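Local structure of topoisomerase I-like protein (Leishmania donovani, 2B9S) at residues 277-282 and 359-364; 287-292 and 303-308. The protein probably relaxes supercoiled DNA by transiently breaking and rejoining one strand, as part of a heterodimeric type IB topoisomerase. One frame throughout, in Å; residues are numbered along the deposited sequence.

Interaction 1. Residues 277-282 and 359-364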
loop_
_atom_site.group_PDB
_atom_site.type_symbol
_atom_site.label_atom_id
_atom_site.label_comp_id
_atom_site.label_asym_id
_atom_site.label_seq_id
_atom_site.Cartn_x
_atom_site.Cartn_y
_atom_site.Cartn_z
ATOM N N ARG D 277 9.456 23.643 10.547
ATOM C CA ARG D 277 9.507 23.292 9.113
ATOM C C ARG D 277 10.908 22.848 8.662
ATOM O O ARG D 277 11.039 21.856 7.926
ATOM C CB ARG D 277 9.008 24.457 8.250
ATOM C CG ARG D 277 8.673 24.082 6.801
ATOM C CD ARG D 277 8.064 25.269 6.058
ATOM N NE ARG D 277 9.033 26.367 5.918
ATOM C CZ ARG D 277 8.744 27.602 5.509
ATOM N NH1 ARG D 277 7.498 27.953 5.187
ATOM N NH2 ARG D 277 9.721 28.493 5.424
ATOM N N ALA D 278 11.938 23.563 9.135
ATOM C CA ALA D 278 13.361 23.256 8.859
ATOM C C ALA D 278 13.848 21.914 9.409
ATOM O O ALA D 278 14.548 21.171 8.720
ATOM C CB ALA D 278 14.250 24.391 9.389
ATOM N N VAL D 279 13.509 21.614 10.660
ATOM C CA VAL D 279 13.898 20.335 11.276
ATOM C C VAL D 279 13.150 19.162 10.616
ATOM O O VAL D 279 13.711 18.068 10.438
ATOM C CB VAL D 279 13.708 20.379 12.823
ATOM C CG1 VAL D 279 14.049 19.058 13.484
ATOM C CG2 VAL D 279 14.569 21.505 13.427
ATOM N N ALA D 280 11.897 19.406 10.223
ATOM C CA ALA D 280 11.090 18.375 9.571
ATOM C C ALA D 280 11.672 18.054 8.212
ATOM O O ALA D 280 11.847 16.872 7.865
ATOM C CB ALA D 280 9.631 18.799 9.462
ATOM N N MET D 281 12.006 19.090 7.440
ATOM C CA MET D 281 12.620 18.825 6.143
ATOM C C MET D 281 14.050 18.268 6.240
ATOM O O MET D 281 14.470 17.482 5.403
ATOM C CB MET D 281 12.405 19.966 5.121
ATOM C CG MET D 281 12.908 21.318 5.459
ATOM S SD MET D 281 12.079 22.574 4.437
ATOM C CE MET D 281 13.180 22.651 3.020
ATOM N N TYR D 282 14.756 18.609 7.313
ATOM C CA TYR D 282 16.017 17.967 7.651
ATOM C C TYR D 282 15.872 16.453 7.899
ATOM O O TYR D 282 16.703 15.660 7.424
ATOM C CB TYR D 282 16.619 18.645 8.882
ATOM C CG TYR D 282 17.833 17.952 9.461
ATOM C CD1 TYR D 282 19.105 18.135 8.902
ATOM C CD2 TYR D 282 17.716 17.127 10.581
ATOM C CE1 TYR D 282 20.226 17.500 9.434
ATOM C CE2 TYR D 282 18.824 16.485 11.121
ATOM C CZ TYR D 282 20.085 16.681 10.546
ATOM O OH TYR D 282 21.194 16.052 11.085
ATOM N N ASP D 359 2.587 16.781 20.505
ATOM C CA ASP D 359 3.329 16.864 19.238
ATOM C C ASP D 359 4.586 17.708 19.381
ATOM O O ASP D 359 4.534 18.797 19.949
ATOM C CB ASP D 359 2.524 17.562 18.121
ATOM C CG ASP D 359 1.301 16.787 17.659
ATOM O OD1 ASP D 359 1.111 15.614 18.038
ATOM O OD2 ASP D 359 0.519 17.398 16.889
ATOM N N ILE D 360 5.668 17.226 18.772
ATOM C CA ILE D 360 6.921 17.970 18.605
ATOM C C ILE D 360 6.773 19.129 17.619
ATOM O O ILE D 360 7.204 20.257 17.901
ATOM C CB ILE D 360 8.042 17.049 18.078
ATOM C CG1 ILE D 360 8.320 15.925 19.067
ATOM C CG2 ILE D 360 9.315 17.864 17.791
ATOM C CD1 ILE D 360 9.176 14.819 18.505
ATOM N N PHE D 361 6.186 18.847 16.456
ATOM C CA PHE D 361 5.948 19.887 15.452
ATOM C C PHE D 361 4.502 20.376 15.471
ATOM O O PHE D 361 3.810 20.306 14.474
ATOM C CB PHE D 361 6.362 19.419 14.050
ATOM C CG PHE D 361 7.775 18.884 13.979
ATOM C CD1 PHE D 361 8.866 19.708 14.287
ATOM C CD2 PHE D 361 8.011 17.546 13.621
ATOM C CE1 PHE D 361 10.165 19.206 14.235
ATOM C CE2 PHE D 361 9.289 17.042 13.560
ATOM C CZ PHE D 361 10.381 17.875 13.862
ATOM N N ASP D 362 4.076 20.914 16.611
ATOM C CA ASP D 362 2.699 21.385 16.796
ATOM C C ASP D 362 2.283 22.565 15.889
ATOM O O ASP D 362 1.096 22.808 15.675
ATOM C CB ASP D 362 2.432 21.700 18.283
ATOM C CG ASP D 362 3.081 23.007 18.759
ATOM O OD1 ASP D 362 4.339 23.115 18.810
ATOM O OD2 ASP D 362 2.297 23.919 19.115
ATOM N N GLN D 363 3.278 23.269 15.356
ATOM C CA GLN D 363 3.069 24.417 14.478
ATOM C C GLN D 363 3.387 24.099 12.999
ATOM O O GLN D 363 3.556 25.015 12.192
ATOM C CB GLN D 363 3.905 25.609 14.986
ATOM C CG GLN D 363 3.510 26.105 16.400
ATOM C CD GLN D 363 2.057 26.546 16.482
ATOM O OE1 GLN D 363 1.602 27.330 15.653
ATOM N NE2 GLN D 363 1.324 26.049 17.483
ATOM N N LEU D 364 3.465 22.812 12.661
ATOM C CA LEU D 364 3.744 22.352 11.284
ATOM C C LEU D 364 2.820 21.199 10.819
ATOM O O LEU D 364 2.757 20.149 11.466
ATOM C CB LEU D 364 5.210 21.878 11.169
ATOM C CG LEU D 364 5.640 21.237 9.832
ATOM C CD1 LEU D 364 5.771 22.278 8.694
ATOM C CD2 LEU D 364 6.915 20.453 9.989
#

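Interaction 2. Residues 287-292 and 303-308. With VO4 (vanadate ion), chain F; nucleotides of chain C; nucleotides of chain B.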
loop_
_atom_site.group_PDB
_atom_site.type_symbol
_atom_site.label_atom_id
_atom_site.label_comp_id
_atom_site.label_asym_id
_atom_site.label_seq_id
_atom_site.Cartn_x
_atom_site.Cartn_y
_atom_site.Cartn_z
ATOM N N LEU D 287 17.016 11.380 6.778
ATOM C CA LEU D 287 16.547 10.096 7.308
ATOM C C LEU D 287 15.457 9.416 6.474
ATOM O O LEU D 287 15.026 8.312 6.821
ATOM C CB LEU D 287 16.022 10.269 8.747
ATOM C CG LEU D 287 16.949 10.740 9.864
ATOM C CD1 LEU D 287 16.173 10.741 11.143
ATOM C CD2 LEU D 287 18.170 9.833 9.961
ATOM N N ALA D 288 15.014 10.082 5.408
ATOM C CA ALA D 288 13.915 9.631 4.527
ATOM C C ALA D 288 12.623 9.213 5.258
ATOM O O ALA D 288 12.023 8.197 4.919
ATOM C CB ALA D 288 14.399 8.524 3.524
ATOM N N LEU D 289 12.201 9.988 6.259
ATOM C CA LEU D 289 10.910 9.730 6.921
ATOM C C LEU D 289 9.739 10.065 5.991
ATOM O O LEU D 289 9.822 10.985 5.148
ATOM C CB LEU D 289 10.762 10.542 8.229
ATOM C CG LEU D 289 11.829 10.446 9.336
ATOM C CD1 LEU D 289 11.323 11.072 10.669
ATOM C CD2 LEU D 289 12.335 9.029 9.562
ATOM N N ARG D 290 8.644 9.331 6.149
ATOM C CA ARG D 290 7.390 9.751 5.539
ATOM C C ARG D 290 6.914 11.004 6.280
ATOM O O ARG D 290 7.239 11.197 7.451
ATOM C CB ARG D 290 6.348 8.642 5.598
ATOM C CG ARG D 290 6.794 7.335 4.945
ATOM C CD ARG D 290 5.858 6.247 5.355
ATOM N NE ARG D 290 6.142 4.914 4.821
ATOM C CZ ARG D 290 6.687 3.926 5.515
ATOM N NH1 ARG D 290 7.093 4.136 6.757
ATOM N NH2 ARG D 290 6.834 2.716 4.967
ATOM N N VAL D 291 6.157 11.837 5.576
ATOM C CA VAL D 291 5.692 13.138 6.038
ATOM C C VAL D 291 4.774 13.094 7.280
ATOM O O VAL D 291 4.757 14.024 8.071
ATOM C CB VAL D 291 4.996 13.898 4.845
ATOM C CG1 VAL D 291 3.530 13.372 4.592
ATOM C CG2 VAL D 291 5.054 15.444 5.026
ATOM N N GLY D 292 3.989 12.032 7.423
ATOM C CA GLY D 292 3.157 11.834 8.605
ATOM C C GLY D 292 1.898 12.669 8.690
ATOM O O GLY D 292 1.801 13.573 9.519
ATOM N N VAL D 303 2.732 7.177 13.200
ATOM C CA VAL D 303 3.218 8.524 12.945
ATOM C C VAL D 303 4.243 8.535 11.829
ATOM O O VAL D 303 4.824 7.504 11.485
ATOM C CB VAL D 303 3.810 9.173 14.242
ATOM C CG1 VAL D 303 2.740 9.217 15.361
ATOM C CG2 VAL D 303 5.058 8.413 14.714
ATOM N N GLY D 304 4.424 9.706 11.245
ATOM C CA GLY D 304 5.587 9.986 10.410
ATOM C C GLY D 304 6.125 11.318 10.887
ATOM O O GLY D 304 5.840 11.748 12.002
ATOM N N CYS D 305 6.871 11.997 10.032
ATOM C CA CYS D 305 7.624 13.172 10.453
ATOM C C CYS D 305 6.794 14.246 11.205
ATOM O O CYS D 305 7.032 14.499 12.380
ATOM C CB CYS D 305 8.370 13.766 9.258
ATOM S SG CYS D 305 9.460 15.060 9.775
ATOM N N CYS D 306 5.812 14.835 10.524
ATOM C CA CYS D 306 5.028 15.943 11.051
ATOM C C CYS D 306 4.172 15.578 12.268
ATOM O O CYS D 306 3.710 16.477 12.986
ATOM C CB CYS D 306 4.154 16.568 9.951
ATOM S SG CYS D 306 5.069 17.284 8.521
ATOM N N SER D 307 3.975 14.282 12.515
ATOM C CA SER D 307 3.155 13.834 13.651
ATOM C C SER D 307 3.948 13.178 14.817
ATOM O O SER D 307 3.360 12.622 15.755
ATOM C CB SER D 307 1.999 12.944 13.159
ATOM O OG SER D 307 2.480 11.813 12.470
ATOM N N LEU D 308 5.278 13.239 14.766
ATOM C CA LEU D 308 6.086 12.736 15.887
ATOM C C LEU D 308 5.707 13.452 17.184
ATOM O O LEU D 308 5.467 14.646 17.194
ATOM C CB LEU D 308 7.587 12.869 15.629
ATOM C CG LEU D 308 8.178 12.098 14.447
ATOM C CD1 LEU D 308 9.534 12.696 14.061
ATOM C CD2 LEU D 308 8.260 10.571 14.715
HETATM V V VO4 F . 6.685 3.253 1.263
HETATM O O1 VO4 F . 8.103 2.581 2.011
HETATM O O2 VO4 F . 5.988 4.789 1.781
ATOM P P DT C 16 1.800 9.620 5.229
ATOM O OP1 DT C 16 3.121 9.899 5.826
ATOM O OP2 DT C 16 0.568 10.275 5.707
ATOM O "O5'" DT C 16 1.853 9.931 3.668
ATOM C "C5'" DT C 16 2.884 9.451 2.802
ATOM C "C4'" DT C 16 2.567 10.034 1.433
ATOM O "O4'" DT C 16 1.316 9.482 0.951
ATOM C "C3'" DT C 16 2.402 11.555 1.365
ATOM O "O3'" DT C 16 3.184 12.053 0.271
ATOM C "C2'" DT C 16 0.916 11.817 1.075
ATOM C "C1'" DT C 16 0.511 10.527 0.383
ATOM N N1 DT C 16 -0.897 10.187 0.671
ATOM C C2 DT C 16 -1.781 10.101 -0.370
ATOM O O2 DT C 16 -1.450 10.331 -1.502
ATOM N N3 DT C 16 -3.064 9.775 -0.003
ATOM C C4 DT C 16 -3.512 9.513 1.277
ATOM O O4 DT C 16 -4.679 9.200 1.462
ATOM C C5 DT C 16 -2.516 9.592 2.343
ATOM C C7 DT C 16 -2.830 9.319 3.812
ATOM C C6 DT C 16 -1.278 9.925 1.974
ATOM O "O5'" DA B 1 5.485 2.069 2.364
ATOM C "C5'" DA B 1 5.906 0.712 2.324
ATOM C "C4'" DA B 1 4.899 -0.152 3.019
ATOM O "O4'" DA B 1 3.662 -0.198 2.270
ATOM C "C3'" DA B 1 5.376 -1.569 3.070
ATOM O "O3'" DA B 1 6.175 -1.706 4.238
ATOM C "C2'" DA B 1 4.077 -2.376 3.099
ATOM C "C1'" DA B 1 3.079 -1.505 2.379
ATOM N N9 DA B 1 2.671 -1.874 1.018
ATOM C C8 DA B 1 3.310 -1.495 -0.135
ATOM N N7 DA B 1 2.735 -1.890 -1.241
ATOM C C5 DA B 1 1.618 -2.587 -0.794
ATOM C C6 DA B 1 0.580 -3.262 -1.478
ATOM N N6 DA B 1 0.494 -3.331 -2.824
ATOM N N1 DA B 1 -0.379 -3.842 -0.723
ATOM C C2 DA B 1 -0.321 -3.768 0.608
ATOM N N3 DA B 1 0.616 -3.189 1.351
ATOM C C4 DA B 1 1.558 -2.589 0.599
#

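Interaction 1. Residues 277-282 and 359-364
Leu364 and Phe361, the ends of a type I beta turn in the topoisomerase I catalytic core, pack from the loop before helix 366-373 onto helix 272-287. The tightest approach is Leu364 CD2 to Ala280 CB at 3.2 Å, shorter than usual van der Waals contact, so the exact spacing is doubtful. Leu364 CD1 lies 3.9 Å from Arg277 CG, and the two side chains cross at about a right angle. Leu364 CG is anti to its backbone N (chi1 174°), on the side facing the helix, and both methyls touch it. The Phe361 ring has Ala280 CB over one face and Ile360 CG2 over the opposite one, 3.8 Å above the plane and over the ring centre. Phe361 CZ, at the ring edge, meets Val279 CG1 at 3.9 Å. Leu364 N bonds to Phe361 O at 3.1 Å within the turn. Farther out, His273 ND1 and Gln276 OE1, earlier on the helix, hydrogen-bond to Gln363 O and N, while Leu369 touches both Ala280 and Leu364. Within the turn, Gln363 NE2 reaches Asp362 OD2 at 2.9 Å, in its own amide plane but 54° out of the carboxylate plane.

Interaction 2. Residues 287-292 and 303-308
Leu289 and Leu308 cross at about a right angle, with CD1 of Leu289 4.2 Å from CD1 of Leu308. The CB of Leu289 also rests against CB of Cys305, and farther along Val291 CG2 lies 3.9 Å from Cys306 SG. Cys305 and Leu289 both touch Phe283 of helix 272-287, which covers this apolar layer. Two successive backbone bonds join the segments. Cys305 N reaches Arg290 O at 2.7 Å, nearly straight (172°) and in the carbonyl plane; Cys306 N reaches Val291 O at 2.8 Å from 38° above that carbonyl's plane. Beside them Gly292 CA and Gly304 CA come within 3.5 Å, leaving no room for a beta carbon on either residue, and Gly292 has positive phi besides (76°). This is the active-site loop that follows helix 272-287 in the type IB topoisomerase catalytic core; the two backbone bonds hold the carbonyls of Arg290 and Val291, probably helping to fix where the Arg290 side chain starts. Ser307 OG accepts a bond from Gly304 N within 303-308. Gly292 N donates to OP1 of DT16 of chain C at 2.8 Å. The Arg290 chain runs extended from CG to NE and carries the guanidinium to the vanadate, which meets it at its edge. Arg290 NE donates to vanadate O2 at 3.0 Å; Arg290 NH2 donates to O5' of DA1 of chain B, likewise at 3.0 Å and in the guanidinium plane, and weakly to vanadate O1. That O5' also binds vanadium, and His429 and Arg386 bind the vanadate.

Going from the N terminus, helix 272-287 supplies 277-282, and the chain leaves its end directly into 287-292. Ten residues later 303-308 returns, so interaction 2 closes a short loop whose Arg290 reaches the vanadate. The chain then passes through strands 313-315, 320-326 and 332-338 and helix 341-351 before 359-364 comes back to the starting helix and closes interaction 1. Interaction 2 is thus nested inside the larger loop, with the two centres about 9 Å apart. They meet directly: Ile360 N lies 3.0 Å from Leu308 O, a probable hydrogen bond, and Leu364 CD2 packs on Cys306 SG. Segment 303-308 therefore lies against both 287-292, which carries Arg290, and the turn before helix 366-373.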